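Local coordinates for protein NAD-dependent epimerase/dehydratase (Methylobacillus flagellatus KT, PDB 3GPI) that is of uncharacterised function but, as a member of the NAD-dependent epimerase/dehydratase family, probably binds a nicotinamide adenine dinucleotide and acts on a substrate not yet identified, at residues T110-D124 and P242-L254. Sequence-based numbering, arbitrary orientation.
Sequences TGVYGQEVEEWLDED and PVQGNKKLSNARL. With EDO (1,2-ethanediol), chain C.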
ATOM      1  N   THR A 110      -6.710  -3.986  -1.437  1.00 14.56           N
ATOM      2  CA  THR A 110      -8.108  -3.986  -1.895  1.00 13.57           C
ATOM      3  C   THR A 110      -8.444  -5.216  -2.747  1.00 15.15           C
ATOM      4  O   THR A 110      -9.623  -5.391  -3.073  1.00 14.51           O
ATOM      5  CB  THR A 110      -8.478  -2.708  -2.612  1.00 15.14           C
ATOM      6  OG1 THR A 110      -7.548  -2.507  -3.682  1.00 15.25           O
ATOM      7  CG2 THR A 110      -8.410  -1.499  -1.625  1.00 14.67           C
ATOM      8  N   GLY A 111      -7.459  -6.051  -3.066  1.00 14.67           N
ATOM      9  CA  GLY A 111      -7.751  -7.290  -3.830  1.00 14.80           C
ATOM     10  C   GLY A 111      -8.594  -8.220  -2.994  1.00 16.01           C
ATOM     11  O   GLY A 111      -9.179  -9.162  -3.537  1.00 17.53           O
ATOM     12  N   VAL A 112      -8.721  -7.991  -1.687  1.00 15.18           N
ATOM     13  CA  VAL A 112      -9.618  -8.813  -0.863  1.00 15.72           C
ATOM     14  C   VAL A 112     -11.052  -8.644  -1.289  1.00 15.82           C
ATOM     15  O   VAL A 112     -11.874  -9.556  -1.055  1.00 15.52           O
ATOM     16  CB  VAL A 112      -9.487  -8.550   0.659  1.00 16.24           C
ATOM     17  CG1 VAL A 112      -8.054  -8.847   1.119  1.00 15.13           C
ATOM     18  CG2 VAL A 112      -9.866  -7.140   1.055  1.00 15.28           C
ATOM     19  N   TYR A 113     -11.375  -7.532  -1.935  1.00 15.14           N
ATOM     20  CA  TYR A 113     -12.706  -7.333  -2.522  1.00 16.16           C
ATOM     21  C   TYR A 113     -12.709  -8.026  -3.866  1.00 16.91           C
ATOM     22  O   TYR A 113     -12.422  -7.406  -4.897  1.00 18.09           O
ATOM     23  CB  TYR A 113     -12.998  -5.834  -2.710  1.00 16.19           C
ATOM     24  CG  TYR A 113     -13.078  -5.058  -1.426  1.00 15.93           C
ATOM     25  CD1 TYR A 113     -14.214  -5.104  -0.624  1.00 16.87           C
ATOM     26  CD2 TYR A 113     -12.030  -4.233  -1.033  1.00 17.07           C
ATOM     27  CE1 TYR A 113     -14.283  -4.368   0.548  1.00 18.12           C
ATOM     28  CE2 TYR A 113     -12.095  -3.504   0.131  1.00 19.02           C
ATOM     29  CZ  TYR A 113     -13.214  -3.564   0.907  1.00 18.86           C
ATOM     30  OH  TYR A 113     -13.259  -2.818   2.078  1.00 21.88           O
ATOM     31  N   GLY A 114     -13.007  -9.316  -3.881  1.00 17.95           N
ATOM     32  CA  GLY A 114     -12.976 -10.051  -5.137  1.00 17.58           C
ATOM     33  C   GLY A 114     -14.278  -9.866  -5.915  1.00 17.57           C
ATOM     34  O   GLY A 114     -14.350 -10.263  -7.089  1.00 19.59           O
ATOM     35  N   GLN A 115     -15.314  -9.319  -5.290  1.00 17.30           N
ATOM     36  CA  GLN A 115     -16.586  -9.096  -5.988  1.00 17.39           C
ATOM     37  C   GLN A 115     -16.381  -8.087  -7.107  1.00 18.49           C
ATOM     38  O   GLN A 115     -15.605  -7.138  -6.965  1.00 19.03           O
ATOM     39  CB  GLN A 115     -17.691  -8.618  -5.053  1.00 17.73           C
ATOM     40  CG  GLN A 115     -17.361  -7.350  -4.234  1.00 16.98           C
ATOM     41  CD  GLN A 115     -16.906  -7.694  -2.832  1.00 15.48           C
ATOM     42  OE1 GLN A 115     -15.839  -8.278  -2.603  1.00 15.79           O
ATOM     43  NE2 GLN A 115     -17.727  -7.305  -1.867  1.00 17.90           N
ATOM     44  N   GLU A 116     -16.989  -8.351  -8.257  1.00 18.27           N
ATOM     45  CA  GLU A 116     -16.953  -7.430  -9.378  1.00 18.96           C
ATOM     46  C   GLU A 116     -18.309  -6.768  -9.470  1.00 20.48           C
ATOM     47  O   GLU A 116     -19.347  -7.426  -9.693  1.00 21.15           O
ATOM     48  CB  GLU A 116     -16.603  -8.173 -10.672  1.00 19.40           C
ATOM     49  CG  GLU A 116     -15.293  -8.862 -10.604  1.00 21.59           C
ATOM     50  CD  GLU A 116     -14.693  -9.106 -11.961  1.00 26.28           C
ATOM     51  OE1 GLU A 116     -14.567 -10.291 -12.316  1.00 30.37           O
ATOM     52  OE2 GLU A 116     -14.358  -8.145 -12.678  1.00 26.86           O
ATOM     53  N   VAL A 117     -18.327  -5.473  -9.233  1.00 20.45           N
ATOM     54  CA  VAL A 117     -19.568  -4.735  -9.165  1.00 22.13           C
ATOM     55  C   VAL A 117     -19.384  -3.373  -9.760  1.00 22.78           C
ATOM     56  O   VAL A 117     -18.320  -2.745  -9.605  1.00 22.85           O
ATOM     57  CB  VAL A 117     -20.103  -4.597  -7.710  1.00 23.06           C
ATOM     58  CG1 VAL A 117     -20.664  -5.899  -7.204  1.00 23.08           C
ATOM     59  CG2 VAL A 117     -19.014  -4.095  -6.768  1.00 25.02           C
ATOM     60  N   GLU A 118     -20.433  -2.886 -10.420  1.00 23.15           N
ATOM     61  CA  GLU A 118     -20.420  -1.543 -10.974  1.00 24.39           C
ATOM     62  C   GLU A 118     -20.975  -0.592  -9.913  1.00 25.01           C
ATOM     63  O   GLU A 118     -21.999   0.088 -10.100  1.00 26.52           O
ATOM     64  CB  GLU A 118     -21.252  -1.498 -12.261  1.00 24.75           C
ATOM     65  CG  GLU A 118     -20.631  -2.285 -13.415  1.00 25.83           C
ATOM     66  CD  GLU A 118     -19.291  -1.714 -13.851  1.00 27.40           C
ATOM     67  OE1 GLU A 118     -19.201  -0.493 -14.120  1.00 27.39           O
ATOM     68  OE2 GLU A 118     -18.318  -2.493 -13.904  1.00 30.07           O
ATOM     69  N   GLU A 119     -20.260  -0.557  -8.796  1.00 24.58           N
ATOM     70  CA  GLU A 119     -20.683   0.124  -7.597  1.00 24.07           C
ATOM     71  C   GLU A 119     -19.426   0.616  -6.899  1.00 23.09           C
ATOM     72  O   GLU A 119     -18.296   0.141  -7.182  1.00 21.61           O
ATOM     73  CB  GLU A 119     -21.384  -0.842  -6.632  1.00 25.38           C
ATOM     74  CG  GLU A 119     -22.743  -1.394  -7.084  1.00 29.08           C
ATOM     75  CD  GLU A 119     -23.435  -2.191  -5.978  1.00 34.01           C
ATOM     76  OE1 GLU A 119     -22.776  -3.040  -5.325  1.00 36.99           O
ATOM     77  OE2 GLU A 119     -24.646  -1.963  -5.766  1.00 37.78           O
ATOM     78  N   TRP A 120     -19.640   1.557  -5.985  1.00 21.29           N
ATOM     79  CA  TRP A 120     -18.603   2.016  -5.066  1.00 20.00           C
ATOM     80  C   TRP A 120     -18.633   1.191  -3.801  1.00 20.14           C
ATOM     81  O   TRP A 120     -19.684   1.082  -3.161  1.00 21.68           O
ATOM     82  CB  TRP A 120     -18.871   3.439  -4.668  1.00 20.92           C
ATOM     83  CG  TRP A 120     -18.718   4.415  -5.781  1.00 19.69           C
ATOM     84  CD1 TRP A 120     -19.671   4.807  -6.679  1.00 19.71           C
ATOM     85  CD2 TRP A 120     -17.541   5.154  -6.097  1.00 19.16           C
ATOM     86  NE1 TRP A 120     -19.154   5.760  -7.532  1.00 22.99           N
ATOM     87  CE2 TRP A 120     -17.841   5.983  -7.196  1.00 20.96           C
ATOM     88  CE3 TRP A 120     -16.244   5.174  -5.559  1.00 17.74           C
ATOM     89  CZ2 TRP A 120     -16.897   6.843  -7.760  1.00 20.77           C
ATOM     90  CZ3 TRP A 120     -15.318   6.007  -6.111  1.00 17.67           C
ATOM     91  CH2 TRP A 120     -15.650   6.863  -7.187  1.00 19.44           C
ATOM     92  N   LEU A 121     -17.495   0.617  -3.427  1.00 18.68           N
ATOM     93  CA  LEU A 121     -17.357  -0.139  -2.188  1.00 17.89           C
ATOM     94  C   LEU A 121     -16.544   0.667  -1.198  1.00 17.88           C
ATOM     95  O   LEU A 121     -15.664   1.437  -1.590  1.00 18.00           O
ATOM     96  CB  LEU A 121     -16.613  -1.460  -2.422  1.00 18.29           C
ATOM     97  CG  LEU A 121     -17.164  -2.330  -3.548  1.00 19.52           C
ATOM     98  CD1 LEU A 121     -16.450  -3.660  -3.591  1.00 21.42           C
ATOM     99  CD2 LEU A 121     -18.664  -2.461  -3.393  1.00 20.45           C
ATOM    100  N   ASP A 122     -16.825   0.456   0.076  1.00 17.30           N
ATOM    101  CA  ASP A 122     -16.024   1.057   1.121  1.00 16.93           C
ATOM    102  C   ASP A 122     -15.776   0.089   2.275  1.00 16.09           C
ATOM    103  O   ASP A 122     -15.957  -1.116   2.132  1.00 15.73           O
ATOM    104  CB  ASP A 122     -16.623   2.383   1.557  1.00 17.62           C
ATOM    105  CG  ASP A 122     -17.943   2.232   2.253  1.00 19.50           C
ATOM    106  OD1 ASP A 122     -18.286   1.108   2.724  1.00 20.23           O
ATOM    107  OD2 ASP A 122     -18.637   3.280   2.328  1.00 24.85           O
ATOM    108  N   GLU A 123     -15.261   0.585   3.402  1.00 16.59           N
ATOM    109  CA  GLU A 123     -14.878  -0.299   4.505  1.00 16.65           C
ATOM    110  C   GLU A 123     -16.061  -1.044   5.111  1.00 16.56           C
ATOM    111  O   GLU A 123     -15.860  -2.088   5.761  1.00 18.73           O
ATOM    112  CB  GLU A 123     -14.161   0.494   5.622  1.00 16.16           C
ATOM    113  CG  GLU A 123     -12.848   1.230   5.198  1.00 16.64           C
ATOM    114  CD  GLU A 123     -13.093   2.592   4.503  1.00 16.97           C
ATOM    115  OE1 GLU A 123     -14.249   3.032   4.261  1.00 17.21           O
ATOM    116  OE2 GLU A 123     -12.102   3.267   4.147  1.00 16.88           O
ATOM    117  N   ASP A 124     -17.266  -0.527   4.881  1.00 16.99           N
ATOM    118  CA  ASP A 124     -18.469  -1.191   5.402  1.00 18.41           C
ATOM    119  C   ASP A 124     -18.884  -2.396   4.571  1.00 19.24           C
ATOM    120  O   ASP A 124     -19.651  -3.241   5.028  1.00 19.86           O
ATOM    121  CB  ASP A 124     -19.643  -0.217   5.459  1.00 20.09           C
ATOM    122  CG  ASP A 124     -19.410   0.965   6.389  1.00 24.42           C
ATOM    123  OD1 ASP A 124     -18.560   0.910   7.300  1.00 26.51           O
ATOM    124  OD2 ASP A 124     -20.145   1.958   6.208  1.00 29.90           O
ATOM    125  N   PRO A 242     -16.737  -1.456 -23.822  1.00 21.82           N
ATOM    126  CA  PRO A 242     -17.651  -1.209 -22.723  1.00 22.17           C
ATOM    127  C   PRO A 242     -16.959  -1.340 -21.345  1.00 21.45           C
ATOM    128  O   PRO A 242     -16.111  -2.240 -21.118  1.00 21.37           O
ATOM    129  CB  PRO A 242     -18.744  -2.323 -22.916  1.00 23.03           C
ATOM    130  CG  PRO A 242     -18.149  -3.292 -23.828  1.00 25.06           C
ATOM    131  CD  PRO A 242     -17.240  -2.515 -24.727  1.00 22.48           C
ATOM    132  N   VAL A 243     -17.309  -0.420 -20.453  1.00 21.83           N
ATOM    133  CA  VAL A 243     -16.717  -0.383 -19.119  1.00 22.16           C
ATOM    134  C   VAL A 243     -17.355  -1.486 -18.295  1.00 21.81           C
ATOM    135  O   VAL A 243     -18.582  -1.474 -18.067  1.00 23.71           O
ATOM    136  CB  VAL A 243     -16.951   0.977 -18.466  1.00 22.13           C
ATOM    137  CG1 VAL A 243     -16.430   0.981 -17.014  1.00 22.26           C
ATOM    138  CG2 VAL A 243     -16.289   2.081 -19.291  1.00 23.63           C
ATOM    139  N   GLN A 244     -16.537  -2.433 -17.851  1.00 20.39           N
ATOM    140  CA  GLN A 244     -17.031  -3.571 -17.099  1.00 20.80           C
ATOM    141  C   GLN A 244     -15.885  -4.309 -16.420  1.00 18.87           C
ATOM    142  O   GLN A 244     -14.866  -4.605 -17.031  1.00 18.80           O
ATOM    143  CB  GLN A 244     -17.823  -4.508 -18.042  1.00 21.37           C
ATOM    144  CG  GLN A 244     -18.582  -5.579 -17.296  1.00 26.37           C
ATOM    145  CD  GLN A 244     -17.783  -6.839 -17.154  1.00 31.45           C
ATOM    146  OE1 GLN A 244     -17.175  -7.313 -18.123  1.00 32.58           O
ATOM    147  NE2 GLN A 244     -17.783  -7.412 -15.947  1.00 32.58           N
ATOM    148  N   GLY A 245     -16.037  -4.568 -15.123  1.00 19.13           N
ATOM    149  CA  GLY A 245     -15.073  -5.364 -14.403  1.00 16.76           C
ATOM    150  C   GLY A 245     -14.447  -4.673 -13.191  1.00 15.51           C
ATOM    151  O   GLY A 245     -14.391  -3.443 -13.105  1.00 15.38           O
ATOM    152  N   ASN A 246     -14.026  -5.498 -12.236  1.00 15.88           N
ATOM    153  CA  ASN A 246     -13.436  -5.033 -10.988  1.00 15.96           C
ATOM    154  C   ASN A 246     -14.461  -4.191 -10.211  1.00 16.91           C
ATOM    155  O   ASN A 246     -15.637  -4.560 -10.209  1.00 17.01           O
ATOM    156  CB  ASN A 246     -12.112  -4.293 -11.225  1.00 16.38           C
ATOM    157  CG  ASN A 246     -11.261  -4.231  -9.968  1.00 17.70           C
ATOM    158  OD1 ASN A 246     -11.283  -5.129  -9.108  1.00 21.09           O
ATOM    159  ND2 ASN A 246     -10.532  -3.153  -9.833  1.00 17.41           N
ATOM    160  N   LYS A 247     -14.076  -3.077  -9.579  1.00 16.70           N
ATOM    161  CA  LYS A 247     -15.013  -2.277  -8.766  1.00 16.25           C
ATOM    162  C   LYS A 247     -14.446  -0.910  -8.570  1.00 15.50           C
ATOM    163  O   LYS A 247     -13.298  -0.678  -8.938  1.00 14.81           O
ATOM    164  CB  LYS A 247     -15.242  -2.919  -7.387  1.00 17.53           C
ATOM    165  CG  LYS A 247     -13.985  -2.934  -6.518  1.00 19.51           C
ATOM    166  CD  LYS A 247     -13.253  -4.234  -6.566  1.00 21.42           C
ATOM    167  CE  LYS A 247     -11.833  -4.007  -6.033  1.00 22.94           C
ATOM    168  NZ  LYS A 247     -11.014  -5.215  -6.134  1.00 20.80           N
ATOM    169  N   LYS A 248     -15.235  -0.020  -7.986  1.00 14.98           N
ATOM    170  CA  LYS A 248     -14.749   1.318  -7.644  1.00 14.86           C
ATOM    171  C   LYS A 248     -14.619   1.358  -6.155  1.00 16.21           C
ATOM    172  O   LYS A 248     -15.474   0.885  -5.429  1.00 16.51           O
ATOM    173  CB  LYS A 248     -15.733   2.399  -8.101  1.00 15.37           C
ATOM    174  CG  LYS A 248     -15.895   2.443  -9.629  1.00 15.60           C
ATOM    175  CD  LYS A 248     -16.967   3.444 -10.079  1.00 19.78           C
ATOM    176  CE  LYS A 248     -18.367   2.937  -9.745  1.00 23.11           C
ATOM    177  NZ  LYS A 248     -19.452   3.662 -10.491  1.00 26.37           N
ATOM    178  N   LEU A 249     -13.524   1.923  -5.689  1.00 15.00           N
ATOM    179  CA  LEU A 249     -13.295   2.003  -4.257  1.00 14.85           C
ATOM    180  C   LEU A 249     -13.328   3.437  -3.767  1.00 13.90           C
ATOM    181  O   LEU A 249     -12.675   4.330  -4.318  1.00 15.46           O
ATOM    182  CB  LEU A 249     -11.935   1.357  -3.953  1.00 14.66           C
ATOM    183  CG  LEU A 249     -11.798  -0.113  -4.273  1.00 16.84           C
ATOM    184  CD1 LEU A 249     -10.342  -0.520  -4.402  1.00 19.72           C
ATOM    185  CD2 LEU A 249     -12.521  -0.919  -3.220  1.00 20.58           C
ATOM    186  N   SER A 250     -14.150   3.673  -2.736  1.00 14.99           N
ATOM    187  CA  SER A 250     -14.292   4.974  -2.114  1.00 14.14           C
ATOM    188  C   SER A 250     -13.243   5.220  -1.034  1.00 14.41           C
ATOM    189  O   SER A 250     -13.052   4.405  -0.154  1.00 15.17           O
ATOM    190  CB  SER A 250     -15.659   5.060  -1.433  1.00 16.09           C
ATOM    191  OG  SER A 250     -15.755   6.294  -0.733  1.00 18.70           O
ATOM    192  N   ASN A 251     -12.621   6.389  -1.093  1.00 14.76           N
ATOM    193  CA  ASN A 251     -11.712   6.830  -0.045  1.00 14.50           C
ATOM    194  C   ASN A 251     -12.332   7.827   0.923  1.00 15.02           C
ATOM    195  O   ASN A 251     -11.620   8.623   1.526  1.00 15.21           O
ATOM    196  CB  ASN A 251     -10.449   7.432  -0.677  1.00 13.45           C
ATOM    197  CG  ASN A 251     -10.685   8.758  -1.409  1.00 13.89           C
ATOM    198  OD1 ASN A 251     -11.807   9.265  -1.539  1.00 15.13           O
ATOM    199  ND2 ASN A 251      -9.590   9.338  -1.887  1.00 13.92           N
ATOM    200  N   ALA A 252     -13.645   7.754   1.118  1.00 14.13           N
ATOM    201  CA  ALA A 252     -14.326   8.696   1.985  1.00 15.35           C
ATOM    202  C   ALA A 252     -13.727   8.756   3.394  1.00 14.65           C
ATOM    203  O   ALA A 252     -13.588   9.851   3.959  1.00 15.77           O
ATOM    204  CB  ALA A 252     -15.832   8.309   2.078  1.00 16.62           C
ATOM    205  N   ARG A 253     -13.468   7.596   3.983  1.00 14.93           N
ATOM    206  CA  ARG A 253     -12.899   7.556   5.349  1.00 15.42           C
ATOM    207  C   ARG A 253     -11.490   8.179   5.393  1.00 16.65           C
ATOM    208  O   ARG A 253     -11.167   8.969   6.268  1.00 17.36           O
ATOM    209  CB  ARG A 253     -12.889   6.121   5.907  1.00 17.04           C
ATOM    210  CG  ARG A 253     -14.197   5.646   6.582  1.00 19.02           C
ATOM    211  CD  ARG A 253     -13.876   4.403   7.397  1.00 21.73           C
ATOM    212  NE  ARG A 253     -14.957   4.021   8.294  1.00 24.98           N
ATOM    213  CZ  ARG A 253     -16.040   3.345   7.915  1.00 25.23           C
ATOM    214  NH1 ARG A 253     -16.220   2.977   6.639  1.00 22.48           N
ATOM    215  NH2 ARG A 253     -16.954   3.044   8.813  1.00 25.32           N
ATOM    216  N   LEU A 254     -10.647   7.894   4.400  1.00 15.35           N
ATOM    217  CA  LEU A 254      -9.332   8.518   4.353  1.00 14.56           C
ATOM    218  C   LEU A 254      -9.470  10.041   4.274  1.00 14.37           C
ATOM    219  O   LEU A 254      -8.794  10.772   5.005  1.00 15.49           O
ATOM    220  CB  LEU A 254      -8.553   7.929   3.149  1.00 15.43           C
ATOM    221  CG  LEU A 254      -7.205   8.553   2.811  1.00 13.67           C
ATOM    222  CD1 LEU A 254      -6.327   7.546   2.055  1.00 16.95           C
ATOM    223  CD2 LEU A 254      -7.443   9.803   1.944  1.00 16.45           C
TER
HETATM  224  C1  EDO C 286      -7.944  -1.763  -9.488  1.00 27.77           C
HETATM  225  O1  EDO C 286      -6.735  -1.393 -10.089  1.00 28.72           O
HETATM  226  C2  EDO C 286      -7.783  -1.892  -8.012  1.00 25.24           C
HETATM  227  O2  EDO C 286      -8.860  -2.518  -7.379  1.00 33.55           O
HETATM  228  O   HOH W   1      -8.234  -4.147  -6.004  1.00 21.38           O
HETATM  229  O   HOH W   2     -17.576  -4.677 -12.338  1.00 22.69           O
HETATM  230  O   HOH W   3     -20.058   1.736 -12.610  1.00 32.63           O
HETATM  231  O   HOH W   4     -17.835   5.661   0.891  1.00 34.48           O
HETATM  232  O   HOH W   5     -11.020   5.433   2.855  1.00 14.75           O
HETATM  233  O   HOH W   6     -14.209   5.083   2.540  1.00 18.70           O
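Trp120-Leu121 and Lys248-Leu249 pair as two short parallel strands, as three backbone bonds attest: Lys248 N to Glu119 O, Leu121 N to Lys248 O (2.9 Å) and Ser250 N to Leu121 O. On one face of this pair the Lys248 chain passes over the indole of Trp120, its CE 3.9 Å from the centroid of the five-membered ring and 18° off the normal, a CH-pi contact, while Ser250 N sits in plane at the ring edge. On the other face Leu249 spreads its methyls, CD2 lying 4.0 Å from Tyr113 CD2 and CD1 packing tightly against Thr110. Lys247 is bent at chi2 (-97°), which carries its amine to the turn at 110-113; there NZ donates to Tyr113 O (2.9 Å, in the carbonyl plane), to Asn246 OD1 and to a water shared with Thr110 OG1. Upstream, the anti lone pair of Glu116 OE2 takes a nearly straight bond from Asn246 N (2.7 Å, 177°), and the same carboxylate forms a salt bridge with Arg178. At the far end Arg253 NH1 and NH2 both grip Asp124 OD1, NH2 at 3.1 Å, and NH1 also reaches Glu123 OE1 (3.1 Å) from above its carboxylate plane. A leucine in place of Arg253 would probably leave Asp124 OD1 and Glu123 OE1 without their shared cation, while Glu123 OE2 could still accept from Ile211 N. The contact thus joins the loop after strand 103-109 of the Rossmann-type sheet to the segment that leads into helix 252-256 through a separate two-stranded parallel sheet, in what is probably an atypical SDR of the epimerase/dehydratase family.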